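PDB 5H2A: KLLA0C04147p from Kluyveromyces lactis, which is the oxysterol-binding-protein homologue Osh1, present here as its ankyrin-repeat domain, and probably binds and transfers sterols at the nucleus-vacuole junction. Local coordinates for residues N165-D170 against D207-R212; T197-F202 against R212-H217; D220-D225 against K260-Q265. All blocks are in the same frame, centred on the assembly; numbering follows the deposited sequence.

Contact 1 of 3, residues N165-D170 against D207-R212; sequences NNRDID and DILLCR
R167 and D207 meet tip to tip in a salt bridge, the arginine gripping the carboxylate side-on with two nitrogens. R167 NE reaches D207 OD2 at 2.7 Å. R167 NH2 reaches D207 OD1 at 2.8 Å, and both bonds are nearly straight and lie in the guanidinium plane. The carboxylate is turned 30° from that plane. A bend at chi3 of R167 (74°) swings its end over to D207. D207 is also the N-cap of its helix: OD1 accepts from L210 N at 3.2 Å, on the opposite face of the carboxylate from R167 NH2. An alanine here would probably leave the R167 guanidinium without its counter-charge and L210 N without its cap.

The apolar part lies beside this bridge. I169 meets L209 end to end, CG1 to CD2 at 3.9 Å, and its CD1 slides past L210 CD1 at 4.2 Å. L209 CD2 and L210 CD2 also pack obliquely against the guanidinium.

R167 ends the preceding helix in a Schellman motif. The contact joins this turn and the first residue of helix 169-176 to the start of helix 208-215, which leans on helix 198-204 through F202 and on helix 249-268 through I208 and C211.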
loop_
_atom_site.group_PDB
_atom_site.type_symbol
_atom_site.label_atom_id
_atom_site.label_comp_id
_atom_site.label_asym_id
_atom_site.label_seq_id
_atom_site.Cartn_x
_atom_site.Cartn_y
_atom_site.Cartn_z
ATOM N N ASN A 165 10.829 14.786 -11.921
ATOM C CA ASN A 165 11.978 15.554 -12.420
ATOM C C ASN A 165 12.827 14.729 -13.376
ATOM O O ASN A 165 13.378 15.271 -14.340
ATOM C CB ASN A 165 12.850 16.061 -11.263
ATOM C CG ASN A 165 12.176 17.140 -10.443
ATOM O OD1 ASN A 165 11.194 17.732 -10.862
ATOM N ND2 ASN A 165 12.732 17.421 -9.279
ATOM N N ASN A 166 12.924 13.421 -13.145
ATOM C CA ASN A 166 13.692 12.515 -13.998
ATOM C C ASN A 166 12.904 11.960 -15.177
ATOM O O ASN A 166 13.459 11.163 -15.947
ATOM C CB ASN A 166 14.226 11.340 -13.167
ATOM C CG ASN A 166 15.174 11.786 -12.079
ATOM O OD1 ASN A 166 15.696 12.901 -12.126
ATOM N ND2 ASN A 166 15.417 10.908 -11.092
ATOM N N ARG A 167 11.625 12.323 -15.325
ATOM C CA ARG A 167 10.752 11.729 -16.340
ATOM C C ARG A 167 10.827 10.201 -16.320
ATOM O O ARG A 167 10.847 9.542 -17.362
ATOM C CB ARG A 167 11.076 12.269 -17.737
ATOM C CG ARG A 167 11.001 13.784 -17.857
ATOM C CD ARG A 167 11.322 14.227 -19.289
ATOM N NE ARG A 167 10.199 13.925 -20.169
ATOM C CZ ARG A 167 10.225 13.045 -21.160
ATOM N NH1 ARG A 167 11.344 12.389 -21.432
ATOM N NH2 ARG A 167 9.138 12.854 -21.898
ATOM N N ASP A 168 10.840 9.627 -15.117
ATOM C CA ASP A 168 11.187 8.219 -14.928
ATOM C C ASP A 168 9.903 7.420 -14.699
ATOM O O ASP A 168 9.449 7.236 -13.569
ATOM C CB ASP A 168 12.179 8.096 -13.773
ATOM C CG ASP A 168 12.763 6.701 -13.640
ATOM O OD1 ASP A 168 12.165 5.755 -14.187
ATOM O OD2 ASP A 168 13.808 6.564 -12.967
ATOM N N ILE A 169 9.333 6.919 -15.798
ATOM C CA ILE A 169 8.053 6.210 -15.759
ATOM C C ILE A 169 8.147 4.937 -14.919
ATOM O O ILE A 169 7.198 4.575 -14.215
ATOM C CB ILE A 169 7.582 5.893 -17.189
ATOM C CG1 ILE A 169 7.294 7.186 -17.951
ATOM C CG2 ILE A 169 6.353 5.002 -17.164
ATOM C CD1 ILE A 169 6.097 7.925 -17.427
ATOM N N ASP A 170 9.262 4.205 -15.026
ATOM C CA ASP A 170 9.423 3.004 -14.211
ATOM C C ASP A 170 9.414 3.337 -12.724
ATOM O O ASP A 170 8.779 2.640 -11.928
ATOM C CB ASP A 170 10.720 2.283 -14.566
ATOM C CG ASP A 170 10.679 1.661 -15.942
ATOM O OD1 ASP A 170 9.567 1.396 -16.447
ATOM O OD2 ASP A 170 11.761 1.417 -16.504
ATOM N N ASP A 207 4.729 17.730 -22.330
ATOM C CA ASP A 207 5.340 16.427 -22.099
ATOM C C ASP A 207 4.212 15.401 -22.203
ATOM O O ASP A 207 3.545 15.083 -21.226
ATOM C CB ASP A 207 6.046 16.399 -20.745
ATOM C CG ASP A 207 6.933 15.175 -20.575
ATOM O OD1 ASP A 207 6.685 14.153 -21.264
ATOM O OD2 ASP A 207 7.884 15.232 -19.762
ATOM N N ILE A 208 3.997 14.888 -23.417
ATOM C CA ILE A 208 2.885 13.973 -23.672
ATOM C C ILE A 208 3.031 12.709 -22.839
ATOM O O ILE A 208 2.063 12.230 -22.229
ATOM C CB ILE A 208 2.809 13.645 -25.174
ATOM C CG1 ILE A 208 2.373 14.893 -25.951
ATOM C CG2 ILE A 208 1.857 12.476 -25.419
ATOM C CD1 ILE A 208 2.549 14.777 -27.472
ATOM N N LEU A 209 4.242 12.142 -22.813
ATOM C CA LEU A 209 4.506 10.931 -22.031
ATOM C C LEU A 209 4.073 11.088 -20.575
ATOM O O LEU A 209 3.406 10.209 -20.002
ATOM C CB LEU A 209 6.000 10.596 -22.092
ATOM C CG LEU A 209 6.448 9.363 -21.294
ATOM C CD1 LEU A 209 5.952 8.098 -21.972
ATOM C CD2 LEU A 209 7.957 9.333 -21.130
ATOM N N LEU A 210 4.472 12.197 -19.950
ATOM C CA LEU A 210 4.184 12.386 -18.533
ATOM C C LEU A 210 2.734 12.793 -18.309
ATOM O O LEU A 210 2.126 12.369 -17.324
ATOM C CB LEU A 210 5.131 13.424 -17.919
ATOM C CG LEU A 210 6.431 12.840 -17.341
ATOM C CD1 LEU A 210 6.144 11.919 -16.165
ATOM C CD2 LEU A 210 7.223 12.086 -18.427
ATOM N N CYS A 211 2.156 13.599 -19.204
ATOM C CA CYS A 211 0.729 13.902 -19.070
ATOM C C CYS A 211 -0.119 12.639 -19.138
ATOM O O CYS A 211 -1.074 12.487 -18.370
ATOM C CB CYS A 211 0.284 14.889 -20.143
ATOM S SG CYS A 211 0.910 16.538 -19.831
ATOM N N ARG A 212 0.194 11.732 -20.067
ATOM C CA ARG A 212 -0.561 10.480 -20.145
ATOM C C ARG A 212 -0.456 9.691 -18.844
ATOM O O ARG A 212 -1.459 9.164 -18.342
ATOM C CB ARG A 212 -0.064 9.637 -21.322
ATOM C CG ARG A 212 -1.181 8.902 -22.051
ATOM C CD ARG A 212 -0.652 7.858 -23.032
ATOM N NE ARG A 212 0.158 8.423 -24.106
ATOM C CZ ARG A 212 -0.329 9.145 -25.110
ATOM N NH1 ARG A 212 -1.628 9.415 -25.172
ATOM N NH2 ARG A 212 0.485 9.601 -26.049
#

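Contact 2 of 3, residues T197-F202 against R212-H217; sequences TVLHEF and RWILDH
Next to L199, which packs on I214 and L215 across the contact, the ring nitrogen ND1 of H200 is held by two groups of T197. The T197 hydroxyl OG1 lies 2.8 Å from H200 ND1, a hydrogen bond in which either could be the donor, and T197 N adds a weak bond to the same atom at 3.5 Å. T197 is the N-cap of helix 198-204, and H200 NE2 in turn donates to the backbone O of K229. The run T197-H200 reads as a variant of the TPLH tetrapeptide of ankyrin repeats.

Between the two antiparallel helices the contact is made by hydrocarbon. I214 supplies most of it: with CG1 anti to the carbonyl carbon (chi1 -68°), its CD1 is carried out to F202, 3.7 Å from CD2 and oblique to that ring, and 3.8 Å from CG2 of V198. The other branch of I214, CG2, rests on L199 CB at 4.1 Å. Further along, L199 and L215 cross at about a right angle, their CD2 methyls 3.8 Å apart.

On the far side of I214, H217 ND1 donates to W213 O at 2.8 Å, close to its own ring plane, while lying over the centre of the indole of W213. F164 of helix 139-165 and L258 of helix 249-268 extend the apolar layer.

None of the polar bonds joins the two segments; they run within a segment or out to neighbours such as K229, whereas the fit between the helices rests on branched and aromatic side chains and is probably set by their shape.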
loop_
_atom_site.group_PDB
_atom_site.type_symbol
_atom_site.label_atom_id
_atom_site.label_comp_id
_atom_site.label_asym_id
_atom_site.label_seq_id
_atom_site.Cartn_x
_atom_site.Cartn_y
_atom_site.Cartn_z
ATOM N N THR A 197 -0.580 22.250 -10.319
ATOM C CA THR A 197 -0.474 20.811 -10.105
ATOM C C THR A 197 0.503 20.237 -11.125
ATOM O O THR A 197 0.880 20.914 -12.084
ATOM C CB THR A 197 -1.827 20.134 -10.288
ATOM O OG1 THR A 197 -2.182 20.184 -11.674
ATOM C CG2 THR A 197 -2.910 20.839 -9.465
ATOM N N VAL A 198 0.920 18.977 -10.933
ATOM C CA VAL A 198 1.826 18.424 -11.933
ATOM C C VAL A 198 1.131 18.337 -13.280
ATOM O O VAL A 198 1.788 18.434 -14.317
ATOM C CB VAL A 198 2.436 17.060 -11.527
ATOM C CG1 VAL A 198 3.417 17.242 -10.368
ATOM C CG2 VAL A 198 1.364 15.999 -11.209
ATOM N N LEU A 199 -0.202 18.205 -13.303
ATOM C CA LEU A 199 -0.860 18.154 -14.608
ATOM C C LEU A 199 -0.722 19.487 -15.341
ATOM O O LEU A 199 -0.410 19.503 -16.535
ATOM C CB LEU A 199 -2.331 17.749 -14.470
ATOM C CG LEU A 199 -3.108 17.595 -15.794
ATOM C CD1 LEU A 199 -2.491 16.541 -16.756
ATOM C CD2 LEU A 199 -4.579 17.225 -15.500
ATOM N N HIS A 200 -0.914 20.619 -14.646
ATOM C CA HIS A 200 -0.653 21.913 -15.285
ATOM C C HIS A 200 0.793 22.016 -15.740
ATOM O O HIS A 200 1.084 22.499 -16.846
ATOM C CB HIS A 200 -0.937 23.064 -14.325
ATOM C CG HIS A 200 -2.377 23.209 -13.980
ATOM N ND1 HIS A 200 -2.910 22.675 -12.830
ATOM C CD2 HIS A 200 -3.396 23.821 -14.626
ATOM C CE1 HIS A 200 -4.200 22.949 -12.782
ATOM N NE2 HIS A 200 -4.519 23.649 -13.855
ATOM N N GLU A 201 1.711 21.622 -14.858
ATOM C CA GLU A 201 3.140 21.741 -15.115
ATOM C C GLU A 201 3.535 21.001 -16.388
ATOM O O GLU A 201 4.229 21.551 -17.255
ATOM C CB GLU A 201 3.909 21.203 -13.899
ATOM C CG GLU A 201 5.394 21.038 -14.141
ATOM C CD GLU A 201 6.117 20.328 -12.995
ATOM O OE1 GLU A 201 5.496 20.093 -11.937
ATOM O OE2 GLU A 201 7.310 19.997 -13.172
ATOM N N PHE A 202 3.098 19.747 -16.526
ATOM C CA PHE A 202 3.528 18.976 -17.679
ATOM C C PHE A 202 2.682 19.222 -18.915
ATOM O O PHE A 202 3.157 18.955 -20.024
ATOM C CB PHE A 202 3.587 17.489 -17.318
ATOM C CG PHE A 202 4.743 17.177 -16.402
ATOM C CD1 PHE A 202 6.024 17.015 -16.923
ATOM C CD2 PHE A 202 4.567 17.151 -15.031
ATOM C CE1 PHE A 202 7.111 16.777 -16.082
ATOM C CE2 PHE A 202 5.647 16.924 -14.166
ATOM C CZ PHE A 202 6.927 16.728 -14.700
ATOM N N ARG A 212 0.194 11.732 -20.067
ATOM C CA ARG A 212 -0.561 10.480 -20.145
ATOM C C ARG A 212 -0.456 9.691 -18.844
ATOM O O ARG A 212 -1.459 9.164 -18.342
ATOM C CB ARG A 212 -0.064 9.637 -21.322
ATOM C CG ARG A 212 -1.181 8.902 -22.051
ATOM C CD ARG A 212 -0.652 7.858 -23.032
ATOM N NE ARG A 212 0.158 8.423 -24.106
ATOM C CZ ARG A 212 -0.329 9.145 -25.110
ATOM N NH1 ARG A 212 -1.628 9.415 -25.172
ATOM N NH2 ARG A 212 0.485 9.601 -26.049
ATOM N N TRP A 213 0.752 9.591 -18.293
ATOM C CA TRP A 213 0.955 8.874 -17.039
ATOM C C TRP A 213 0.166 9.519 -15.912
ATOM O O TRP A 213 -0.514 8.828 -15.132
ATOM C CB TRP A 213 2.452 8.820 -16.691
ATOM C CG TRP A 213 2.678 7.870 -15.554
ATOM C CD1 TRP A 213 2.944 6.532 -15.649
ATOM C CD2 TRP A 213 2.559 8.159 -14.154
ATOM N NE1 TRP A 213 3.039 5.975 -14.387
ATOM C CE2 TRP A 213 2.800 6.951 -13.453
ATOM C CE3 TRP A 213 2.286 9.323 -13.420
ATOM C CZ2 TRP A 213 2.777 6.877 -12.061
ATOM C CZ3 TRP A 213 2.273 9.248 -12.040
ATOM C CH2 TRP A 213 2.509 8.032 -11.374
ATOM N N ILE A 214 0.241 10.853 -15.804
ATOM C CA ILE A 214 -0.510 11.550 -14.760
ATOM C C ILE A 214 -2.005 11.278 -14.911
ATOM O O ILE A 214 -2.692 10.941 -13.940
ATOM C CB ILE A 214 -0.207 13.059 -14.797
ATOM C CG1 ILE A 214 1.246 13.319 -14.387
ATOM C CG2 ILE A 214 -1.158 13.825 -13.886
ATOM C CD1 ILE A 214 1.727 14.727 -14.765
ATOM N N LEU A 215 -2.526 11.393 -16.143
ATOM C CA LEU A 215 -3.963 11.176 -16.341
ATOM C C LEU A 215 -4.360 9.722 -16.095
ATOM O O LEU A 215 -5.508 9.450 -15.725
ATOM C CB LEU A 215 -4.382 11.615 -17.745
ATOM C CG LEU A 215 -4.343 13.130 -17.984
ATOM C CD1 LEU A 215 -4.583 13.470 -19.458
ATOM C CD2 LEU A 215 -5.332 13.867 -17.083
ATOM N N ASP A 216 -3.439 8.778 -16.280
ATOM C CA ASP A 216 -3.744 7.384 -15.962
ATOM C C ASP A 216 -3.603 7.061 -14.484
ATOM O O ASP A 216 -3.904 5.930 -14.088
ATOM C CB ASP A 216 -2.854 6.443 -16.769
ATOM C CG ASP A 216 -3.191 6.449 -18.240
ATOM O OD1 ASP A 216 -4.284 6.947 -18.598
ATOM O OD2 ASP A 216 -2.370 5.954 -19.040
ATOM N N HIS A 217 -3.176 8.008 -13.655
ATOM C CA HIS A 217 -2.965 7.736 -12.236
ATOM C C HIS A 217 -3.628 8.785 -11.363
ATOM O O HIS A 217 -3.094 9.194 -10.328
ATOM C CB HIS A 217 -1.476 7.608 -11.935
ATOM C CG HIS A 217 -0.870 6.374 -12.522
ATOM N ND1 HIS A 217 -0.459 6.300 -13.837
ATOM C CD2 HIS A 217 -0.671 5.143 -11.994
ATOM C CE1 HIS A 217 0.001 5.085 -14.082
ATOM N NE2 HIS A 217 -0.103 4.368 -12.977
#

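Contact 3 of 3, residues D220-D225 against K260-Q265; sequences DPFKRD and KAAREQ
Q265 lays its amide over the carboxylate of D220, the two planes stacked and only 20° apart while the side chains themselves cross at about a right angle. D220 OD1 lies 3.3 Å from Q265 CG, the methylene that carries the amide. The chain of Q265 leaves with CG anti to the backbone N (chi1 -166°) and then bends at chi2, which turns the amide across D220; its NE2 is hydrogen-bonded to D269 OD1, just beyond the end of helix 249-268.

P221 sits against the helix backbone. P221 CG touches A261 CB at 3.8 Å and the peptide between A261 and A262, with A262 N 3.6 Å away. F222 lies alongside, over A262 and Q265: F222 CE1 packs on A262 CB at 3.7 Å, and F222 CZ comes to 3.3 Å from A262 O, a carbonyl that is hydrogen-bonded to S266 OG. F222 CD2 meets Q265 CG at 3.5 Å, the ring standing nearly perpendicular to the amide, 82° between planes.

The loop is shaped by its own bonds. D220 OD1 accepts from F222 N at 2.8 Å, making an Asx turn, and a type I turn runs from D220 to K223. Together they present the proline and phenylalanine to the helix, and N188 OD1 takes the N-H of D220.

The segment D220-D225, with D225 OD1 bonded to K229 N, is consistent with the hairpin loop that links one ankyrin repeat to the next, here laid against the C-terminal helix 249-268.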
loop_
_atom_site.group_PDB
_atom_site.type_symbol
_atom_site.label_atom_id
_atom_site.label_comp_id
_atom_site.label_asym_id
_atom_site.label_seq_id
_atom_site.Cartn_x
_atom_site.Cartn_y
_atom_site.Cartn_z
ATOM N N ASP A 220 -6.461 15.074 -12.106
ATOM C CA ASP A 220 -7.824 15.573 -12.227
ATOM C C ASP A 220 -7.852 16.758 -13.175
ATOM O O ASP A 220 -7.355 17.838 -12.819
ATOM C CB ASP A 220 -8.369 15.972 -10.852
ATOM C CG ASP A 220 -9.828 16.438 -10.894
ATOM O OD1 ASP A 220 -10.351 16.757 -11.981
ATOM O OD2 ASP A 220 -10.459 16.495 -9.815
ATOM N N PRO A 221 -8.443 16.630 -14.366
ATOM C CA PRO A 221 -8.437 17.756 -15.318
ATOM C C PRO A 221 -9.316 18.922 -14.907
ATOM O O PRO A 221 -9.247 19.982 -15.549
ATOM C CB PRO A 221 -8.940 17.113 -16.617
ATOM C CG PRO A 221 -9.745 15.955 -16.170
ATOM C CD PRO A 221 -9.088 15.430 -14.921
ATOM N N PHE A 222 -10.130 18.772 -13.863
ATOM C CA PHE A 222 -10.989 19.848 -13.392
ATOM C C PHE A 222 -10.335 20.707 -12.320
ATOM O O PHE A 222 -10.886 21.756 -11.970
ATOM C CB PHE A 222 -12.306 19.275 -12.850
ATOM C CG PHE A 222 -13.171 18.636 -13.904
ATOM C CD1 PHE A 222 -13.241 19.176 -15.181
ATOM C CD2 PHE A 222 -13.912 17.498 -13.620
ATOM C CE1 PHE A 222 -14.042 18.598 -16.160
ATOM C CE2 PHE A 222 -14.710 16.904 -14.595
ATOM C CZ PHE A 222 -14.778 17.464 -15.871
ATOM N N LYS A 223 -9.181 20.302 -11.798
ATOM C CA LYS A 223 -8.512 21.103 -10.776
ATOM C C LYS A 223 -7.897 22.342 -11.408
ATOM O O LYS A 223 -7.062 22.246 -12.318
ATOM C CB LYS A 223 -7.462 20.264 -10.044
ATOM C CG LYS A 223 -6.701 21.039 -8.972
ATOM C CD LYS A 223 -6.839 20.415 -7.593
ATOM C CE LYS A 223 -6.075 21.229 -6.558
ATOM N NZ LYS A 223 -5.778 20.425 -5.334
ATOM N N ARG A 224 -8.334 23.511 -10.953
ATOM C CA ARG A 224 -7.811 24.746 -11.505
ATOM C C ARG A 224 -6.490 25.098 -10.837
ATOM O O ARG A 224 -6.176 24.640 -9.734
ATOM C CB ARG A 224 -8.823 25.880 -11.329
ATOM C CG ARG A 224 -10.199 25.522 -11.867
ATOM C CD ARG A 224 -11.200 26.659 -11.740
ATOM N NE ARG A 224 -12.416 26.327 -12.475
ATOM C CZ ARG A 224 -12.623 26.648 -13.747
ATOM N NH1 ARG A 224 -11.702 27.333 -14.414
ATOM N NH2 ARG A 224 -13.748 26.293 -14.350
ATOM N N ASP A 225 -5.698 25.903 -11.530
ATOM C CA ASP A 225 -4.486 26.419 -10.920
ATOM C C ASP A 225 -4.823 27.627 -10.045
ATOM O O ASP A 225 -5.984 28.027 -9.910
ATOM C CB ASP A 225 -3.440 26.752 -11.988
ATOM C CG ASP A 225 -3.876 27.855 -12.953
ATOM O OD1 ASP A 225 -4.773 28.674 -12.647
ATOM O OD2 ASP A 225 -3.285 27.909 -14.050
ATOM N N LYS A 260 -10.831 13.563 -22.940
ATOM C CA LYS A 260 -11.222 12.227 -22.512
ATOM C C LYS A 260 -11.113 12.081 -20.994
ATOM O O LYS A 260 -11.977 11.465 -20.356
ATOM C CB LYS A 260 -10.366 11.188 -23.227
ATOM C CG LYS A 260 -10.599 9.764 -22.762
ATOM C CD LYS A 260 -9.420 8.863 -23.117
ATOM C CE LYS A 260 -9.036 7.948 -21.944
ATOM N NZ LYS A 260 -8.618 8.711 -20.718
ATOM N N ALA A 261 -10.062 12.648 -20.394
ATOM C CA ALA A 261 -9.927 12.580 -18.939
ATOM C C ALA A 261 -11.067 13.321 -18.244
ATOM O O ALA A 261 -11.553 12.890 -17.187
ATOM C CB ALA A 261 -8.568 13.141 -18.513
ATOM N N ALA A 262 -11.521 14.425 -18.837
ATOM C CA ALA A 262 -12.612 15.195 -18.252
ATOM C C ALA A 262 -13.912 14.403 -18.273
ATOM O O ALA A 262 -14.689 14.452 -17.308
ATOM C CB ALA A 262 -12.777 16.522 -18.987
ATOM N N ARG A 263 -14.155 13.652 -19.352
ATOM C CA ARG A 263 -15.340 12.796 -19.403
ATOM C C ARG A 263 -15.287 11.730 -18.316
ATOM O O ARG A 263 -16.273 11.489 -17.611
ATOM C CB ARG A 263 -15.473 12.157 -20.794
ATOM C CG ARG A 263 -15.883 13.160 -21.890
ATOM C CD ARG A 263 -16.222 12.480 -23.227
ATOM N NE ARG A 263 -15.087 11.786 -23.832
ATOM C CZ ARG A 263 -14.245 12.345 -24.708
ATOM N NH1 ARG A 263 -13.239 11.645 -25.212
ATOM N NH2 ARG A 263 -14.404 13.609 -25.072
ATOM N N GLU A 264 -14.133 11.087 -18.153
ATOM C CA GLU A 264 -14.013 10.053 -17.131
ATOM C C GLU A 264 -14.118 10.652 -15.730
ATOM O O GLU A 264 -14.756 10.070 -14.838
ATOM C CB GLU A 264 -12.699 9.297 -17.337
ATOM C CG GLU A 264 -12.656 8.633 -18.713
ATOM C CD GLU A 264 -11.311 8.011 -19.051
ATOM O OE1 GLU A 264 -10.291 8.408 -18.446
ATOM O OE2 GLU A 264 -11.278 7.129 -19.936
ATOM N N GLN A 265 -13.539 11.837 -15.534
ATOM C CA GLN A 265 -13.626 12.525 -14.246
ATOM C C GLN A 265 -15.071 12.867 -13.893
ATOM O O GLN A 265 -15.461 12.825 -12.717
ATOM C CB GLN A 265 -12.780 13.799 -14.280
ATOM C CG GLN A 265 -12.522 14.400 -12.908
ATOM C CD GLN A 265 -11.698 13.479 -12.039
ATOM O OE1 GLN A 265 -10.667 12.954 -12.471
ATOM N NE2 GLN A 265 -12.159 13.253 -10.806
#

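Contacts 1 and 2 share R212 and helix 208-215; their centres are about 8 Å apart and their segments alternate along the chain. F202 belongs to contact 2 but touches L210 of contact 1, and W213 likewise packs on I169. Contact 3 follows in series, about 10 Å from contact 2 between centres and about 18 Å from contact 1, whose nearest atoms stay about 8 Å away. Contact 2 therefore lies between the other two, meeting contact 3 through L215 on A261 and through H200 beside K223 and D225. Together they tie helices 169-176, 198-204, 208-215 and 249-268 into one continuous C-terminal part of the ankyrin-repeat domain.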